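Local atomic coordinates of uncharacterized protein, toxin (Helicobacter pylori, PDB entry 4LTT), a protein that is a toxin of a type II toxin-antitoxin system, a RelE-family protein of the YafQ branch that probably cleaves RNA as an endonuclease and can bind copper. Residues Met1-Asn5 with Val71-Leu76; Phe22-Leu27 with Ile61-Leu67. Residues are numbered along the deposited sequence.

Contact 1 (Met1-Asn5 with Val71-Leu76); sequences MLKLN and VKDDEL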
loop_
_atom_site.group_PDB
_atom_site.type_symbol
_atom_site.label_atom_id
_atom_site.label_comp_id
_atom_site.label_asym_id
_atom_site.label_seq_id
_atom_site.Cartn_x
_atom_site.Cartn_y
_atom_site.Cartn_z
ATOM N N MET A 1 -7.190 15.379 7.370
ATOM C CA MET A 1 -6.857 13.951 6.938
ATOM C C MET A 1 -5.624 13.466 7.644
ATOM O O MET A 1 -4.843 14.289 8.137
ATOM C CB MET A 1 -6.424 13.968 5.483
ATOM C CG MET A 1 -7.470 14.240 4.482
ATOM S SD MET A 1 -6.586 14.022 2.908
ATOM C CE MET A 1 -7.719 15.110 2.119
ATOM N N LEU A 2 -5.326 12.139 7.608
ATOM C CA LEU A 2 -4.065 11.631 8.093
ATOM C C LEU A 2 -2.896 12.231 7.374
ATOM O O LEU A 2 -2.952 12.503 6.176
ATOM C CB LEU A 2 -4.054 10.113 7.949
ATOM C CG LEU A 2 -5.048 9.327 8.813
ATOM C CD1 LEU A 2 -5.167 7.912 8.260
ATOM C CD2 LEU A 2 -4.626 9.360 10.251
ATOM N N LYS A 3 -1.796 12.426 8.114
ATOM C CA LYS A 3 -0.530 12.823 7.487
ATOM C C LYS A 3 0.067 11.649 6.787
ATOM O O LYS A 3 0.055 10.541 7.349
ATOM C CB LYS A 3 0.415 13.237 8.605
ATOM C CG LYS A 3 1.746 13.787 8.144
ATOM C CD LYS A 3 2.398 14.410 9.390
ATOM C CE LYS A 3 3.871 14.060 9.556
ATOM N NZ LYS A 3 4.652 14.748 8.485
ATOM N N LEU A 4 0.648 11.798 5.645
ATOM C CA LEU A 4 1.303 10.702 4.949
ATOM C C LEU A 4 2.670 10.487 5.403
ATOM O O LEU A 4 3.441 11.452 5.649
ATOM C CB LEU A 4 1.414 11.033 3.494
ATOM C CG LEU A 4 0.375 10.639 2.580
ATOM C CD1 LEU A 4 0.665 11.014 1.102
ATOM C CD2 LEU A 4 0.205 9.074 2.596
ATOM N N ASN A 5 3.052 9.277 5.611
ATOM C CA ASN A 5 4.383 8.883 5.915
ATOM C C ASN A 5 4.843 7.837 4.918
ATOM O O ASN A 5 4.463 6.693 5.005
ATOM C CB ASN A 5 4.442 8.421 7.355
ATOM C CG ASN A 5 5.830 8.010 7.799
ATOM O OD1 ASN A 5 6.708 7.795 6.988
ATOM N ND2 ASN A 5 6.011 7.871 9.110
ATOM N N VAL A 71 -2.467 2.641 9.491
ATOM C CA VAL A 71 -2.893 3.889 10.126
ATOM C C VAL A 71 -2.401 3.831 11.574
ATOM O O VAL A 71 -2.771 2.889 12.314
ATOM C CB VAL A 71 -4.413 4.014 10.048
ATOM C CG1 VAL A 71 -4.905 5.212 10.894
ATOM C CG2 VAL A 71 -4.867 4.205 8.650
ATOM N N LYS A 72 -1.584 4.769 11.970
ATOM C CA LYS A 72 -1.132 4.766 13.361
ATOM C C LYS A 72 -0.931 6.209 13.786
ATOM O O LYS A 72 -0.219 6.947 13.132
ATOM C CB LYS A 72 0.165 4.036 13.500
ATOM C CG LYS A 72 0.723 4.063 14.902
ATOM C CD LYS A 72 1.968 3.281 15.058
ATOM C CE LYS A 72 2.426 3.339 16.516
ATOM N NZ LYS A 72 3.650 2.495 16.680
ATOM N N ASP A 73 -1.490 6.620 14.943
ATOM C CA ASP A 73 -1.106 7.974 15.550
ATOM C C ASP A 73 -1.063 9.209 14.568
ATOM O O ASP A 73 -0.165 9.951 14.448
ATOM C CB ASP A 73 0.184 7.913 16.253
ATOM C CG ASP A 73 0.179 6.914 17.382
ATOM O OD1 ASP A 73 -0.923 6.659 17.937
ATOM O OD2 ASP A 73 1.271 6.434 17.623
ATOM N N ASP A 74 -2.105 9.288 13.889
ATOM C CA ASP A 74 -2.393 10.366 12.942
ATOM C C ASP A 74 -1.621 10.332 11.639
ATOM O O ASP A 74 -1.666 11.331 10.906
ATOM C CB ASP A 74 -2.337 11.759 13.556
ATOM C CG ASP A 74 -3.405 12.698 12.933
ATOM O OD1 ASP A 74 -4.534 12.282 12.674
ATOM O OD2 ASP A 74 -3.085 13.909 12.708
ATOM N N GLU A 75 -0.990 9.209 11.345
ATOM C CA GLU A 75 -0.328 9.006 10.058
ATOM C C GLU A 75 -0.930 7.866 9.302
ATOM O O GLU A 75 -1.364 6.844 9.904
ATOM C CB GLU A 75 1.187 8.744 10.257
ATOM C CG GLU A 75 1.968 9.899 10.848
ATOM C CD GLU A 75 3.452 9.540 10.881
ATOM O OE1 GLU A 75 3.854 8.387 11.129
ATOM O OE2 GLU A 75 4.256 10.476 10.554
ATOM N N LEU A 76 -0.891 7.988 7.969
ATOM C CA LEU A 76 -1.019 6.857 7.102
ATOM C C LEU A 76 0.370 6.488 6.636
ATOM O O LEU A 76 1.021 7.292 5.956
ATOM C CB LEU A 76 -1.906 7.223 5.888
ATOM C CG LEU A 76 -1.943 6.080 4.829
ATOM C CD1 LEU A 76 -2.570 4.827 5.385
ATOM C CD2 LEU A 76 -2.724 6.535 3.669
HETATM O O HOH W 1 -3.482 15.304 10.327
#
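Three backbone hydrogen bonds join two parallel strands. K3 N donates to D74 O (3.0 Å), L76 N to K3 O (2.8 Å) and N5 N to L76 O (2.9 Å), so K3 and L76 each donate through N and accept through O and set the register: K3 beside E75, L4 beside L76. The CA of E75 also lies 3.1 Å from K3 O, a CA-H...O contact that accompanies the backbone pairing.

Polar side chains meet beside K3 and E75. The neutral amide of N5 supplies an N-H donor to the E75 carboxylate, a straight hydrogen bond from ND2 to OE1 at 3.0 Å. Further out, a water donates to both M1 O and D74 OD2, 2.8 Å from each, and bridges the backbone before strand 3-6 to the side chain of the turn residue D74.

Leucines suit the apolar side. L2, buried, sets its CD1 3.7 Å from V71 CG2 and 4.1 Å from L76 CB, and lays its CD2 on the backbone of the turn, 3.4 Å from D74 C, while L4 CD2 meets L76 CD2 at 4.0 Å.

The segment 71-76 reverses direction through a type I' turn from K72 to E75, closed by K72 N to E75 O (2.9 Å) and E75 N to K72 O (3.0 Å). D73 and D74 take the positive phi angles this tight hairpin demands. The N-terminal strand 3-6 is the outermost strand, pairing parallel with 75-82, itself antiparallel to 65-72, with L76 packed on L34 and R35 of helix 25-35 and the backbone of L2 bonded to R35.

Contact 2 (Phe22-Leu27 with Ile61-Leu67); sequences FDDSVL and IKPDVLL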
loop_
_atom_site.group_PDB
_atom_site.type_symbol
_atom_site.label_atom_id
_atom_site.label_comp_id
_atom_site.label_asym_id
_atom_site.label_seq_id
_atom_site.Cartn_x
_atom_site.Cartn_y
_atom_site.Cartn_z
ATOM N N PHE A 22 4.261 1.571 -14.419
ATOM C CA PHE A 22 3.084 1.697 -13.502
ATOM C C PHE A 22 2.429 3.068 -13.634
ATOM O O PHE A 22 3.108 4.101 -13.677
ATOM C CB PHE A 22 3.646 1.544 -12.117
ATOM C CG PHE A 22 2.610 1.665 -10.992
ATOM C CD1 PHE A 22 1.599 0.737 -10.904
ATOM C CD2 PHE A 22 2.667 2.688 -10.079
ATOM C CE1 PHE A 22 0.673 0.805 -9.849
ATOM C CE2 PHE A 22 1.758 2.749 -9.040
ATOM C CZ PHE A 22 0.803 1.810 -8.912
ATOM N N ASP A 23 1.102 3.015 -13.707
ATOM C CA ASP A 23 0.240 4.178 -13.690
ATOM C C ASP A 23 -0.295 4.356 -12.247
ATOM O O ASP A 23 -1.034 3.478 -11.807
ATOM C CB ASP A 23 -0.887 3.960 -14.713
ATOM C CG ASP A 23 -1.890 5.096 -14.761
ATOM O OD1 ASP A 23 -2.078 5.855 -13.838
ATOM O OD2 ASP A 23 -2.655 5.193 -15.788
ATOM N N ASP A 24 0.024 5.423 -11.575
ATOM C CA ASP A 24 -0.349 5.593 -10.179
ATOM C C ASP A 24 -1.686 6.241 -9.929
ATOM O O ASP A 24 -1.998 6.619 -8.785
ATOM C CB ASP A 24 0.785 6.356 -9.460
ATOM C CG ASP A 24 0.893 7.791 -9.858
ATOM O OD1 ASP A 24 0.183 8.199 -10.807
ATOM O OD2 ASP A 24 1.673 8.524 -9.210
ATOM N N SER A 25 -2.557 6.338 -10.936
ATOM C CA SER A 25 -3.798 7.072 -10.732
ATOM C C SER A 25 -4.714 6.401 -9.725
ATOM O O SER A 25 -5.266 7.069 -8.828
ATOM C CB SER A 25 -4.441 7.373 -12.038
ATOM O OG SER A 25 -4.930 6.256 -12.588
ATOM N N VAL A 26 -4.898 5.090 -9.827
ATOM C CA VAL A 26 -5.702 4.404 -8.882
ATOM C C VAL A 26 -5.057 4.439 -7.478
ATOM O O VAL A 26 -5.764 4.648 -6.456
ATOM C CB VAL A 26 -5.999 2.936 -9.324
ATOM C CG1 VAL A 26 -6.730 2.177 -8.238
ATOM C CG2 VAL A 26 -6.842 3.017 -10.595
ATOM N N LEU A 27 -3.764 4.215 -7.412
ATOM C CA LEU A 27 -3.051 4.329 -6.164
ATOM C C LEU A 27 -3.359 5.661 -5.459
ATOM O O LEU A 27 -3.570 5.709 -4.233
ATOM C CB LEU A 27 -1.549 4.160 -6.309
ATOM C CG LEU A 27 -0.697 4.364 -5.080
ATOM C CD1 LEU A 27 -1.004 3.314 -4.006
ATOM C CD2 LEU A 27 0.753 4.295 -5.482
ATOM N N ILE A 61 -3.830 -2.896 -5.511
ATOM C CA ILE A 61 -3.931 -1.805 -6.525
ATOM C C ILE A 61 -4.149 -2.389 -7.927
ATOM O O ILE A 61 -4.981 -1.878 -8.701
ATOM C CB ILE A 61 -2.715 -0.910 -6.432
ATOM C CG1 ILE A 61 -2.451 -0.415 -5.010
ATOM C CG2 ILE A 61 -2.809 0.287 -7.429
ATOM C CD1 ILE A 61 -3.533 0.400 -4.346
ATOM N N LYS A 62 -3.423 -3.458 -8.213
ATOM C CA LYS A 62 -3.551 -4.270 -9.421
ATOM C C LYS A 62 -3.323 -5.711 -8.909
ATOM O O LYS A 62 -2.798 -5.936 -7.865
ATOM C CB LYS A 62 -2.487 -3.946 -10.526
ATOM C CG LYS A 62 -2.356 -2.476 -10.801
ATOM C CD LYS A 62 -1.922 -2.235 -12.237
ATOM C CE LYS A 62 -0.806 -3.047 -12.831
ATOM N NZ LYS A 62 -0.007 -2.182 -13.782
ATOM N N PRO A 63 -3.607 -6.714 -9.768
ATOM C CA PRO A 63 -3.350 -8.076 -9.270
ATOM C C PRO A 63 -1.881 -8.345 -8.769
ATOM O O PRO A 63 -1.683 -9.052 -7.734
ATOM C CB PRO A 63 -3.783 -8.972 -10.465
ATOM C CG PRO A 63 -4.694 -8.132 -11.275
ATOM C CD PRO A 63 -4.316 -6.698 -11.062
ATOM N N ASP A 64 -0.871 -7.760 -9.419
ATOM C CA ASP A 64 0.499 -7.937 -8.957
ATOM C C ASP A 64 1.051 -6.717 -8.266
ATOM O O ASP A 64 2.264 -6.590 -8.148
ATOM C CB ASP A 64 1.422 -8.284 -10.120
ATOM C CG ASP A 64 1.218 -9.675 -10.621
ATOM O OD1 ASP A 64 0.814 -10.544 -9.823
ATOM O OD2 ASP A 64 1.561 -9.892 -11.796
ATOM N N VAL A 65 0.177 -5.774 -7.876
ATOM C CA VAL A 65 0.653 -4.582 -7.158
ATOM C C VAL A 65 -0.172 -4.424 -5.863
ATOM O O VAL A 65 -1.339 -4.013 -5.943
ATOM C CB VAL A 65 0.592 -3.316 -8.010
ATOM C CG1 VAL A 65 1.187 -2.197 -7.152
ATOM C CG2 VAL A 65 1.452 -3.435 -9.245
ATOM N N LEU A 66 0.449 -4.779 -4.752
ATOM C CA LEU A 66 -0.153 -4.718 -3.444
ATOM C C LEU A 66 0.406 -3.564 -2.694
ATOM O O LEU A 66 1.613 -3.328 -2.765
ATOM C CB LEU A 66 0.137 -6.003 -2.700
ATOM C CG LEU A 66 -0.210 -7.300 -3.414
ATOM C CD1 LEU A 66 0.222 -8.460 -2.584
ATOM C CD2 LEU A 66 -1.623 -7.397 -3.816
ATOM N N LEU A 67 -0.442 -2.841 -1.967
ATOM C CA LEU A 67 -0.001 -1.760 -1.080
ATOM C C LEU A 67 -0.090 -2.300 0.363
ATOM O O LEU A 67 -1.167 -2.757 0.803
ATOM C CB LEU A 67 -0.933 -0.559 -1.274
ATOM C CG LEU A 67 -0.676 0.590 -0.264
ATOM C CD1 LEU A 67 0.678 1.239 -0.512
ATOM C CD2 LEU A 67 -1.822 1.604 -0.333
HETATM O O HOH W 2 -0.293 0.457 -14.303
#
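A corner of the hydrophobic core is built here, where the start of helix 25-35 and the loop before it lie against a classic beta bulge in which I61 and K62 face V65, the first residue of strand 65-72. I61 N and K62 N donate to V65 O at 2.8 and 3.1 Å, and V65 N returns to K62 O at 3.0 Å across a type I turn.

The direct contacts across the gap are mainly apolar. The F22 ring places CZ 4.2 Å from I61 CG2, near the ring edge, and CE1 4.1 Å from V65 CG1; a flat, bulky aromatic can reach both I61 and V65, on the two sides of the bulge. I61 also receives the helix, its CD1 3.9 Å from L27 CD1 and its CG2 4.4 Å from V26 CG1. L27 CD1 reaches on to L67 CD2 at 4.1 Å, the branched leucine ends filling space between helix and strand.

Beside the ring, a water accepts from D23 N (3.0 Å) and from K62 NZ (2.7 Å), linking the lysine to the loop. D23 OD1 accepts from S25 N at 3.0 Å, an Asx turn leading into the helix.

L17 of helix 8-19 and L81 of strand 75-82 join F22 and V65 in the same core, a helix-on-sheet packing that fits the compact alpha+beta fold of RelE-family toxins.

Overall arrangement
Both contacts draw on strand 65-72: contact 2 uses its beginning, contact 1 its end and the turn into strand 75-82. Their centres are 20 Å apart, on opposite sides of the chain's centre; they lie at different parts of one mixed sheet, the first pairing its edge strand, the second packing a helix start against strand 65-72. Helix 25-35 spans the two, starting in contact 2 and touching L76 further along. E58 and H84 bind copper in another structure of this protein, but no copper is bound here; H84 is the predicted proton donor. Contact 2 is nearer: L67's side chain lies about 7 Å from E58's, against about 12 Å for L76, and V65's about 10 Å from H84's.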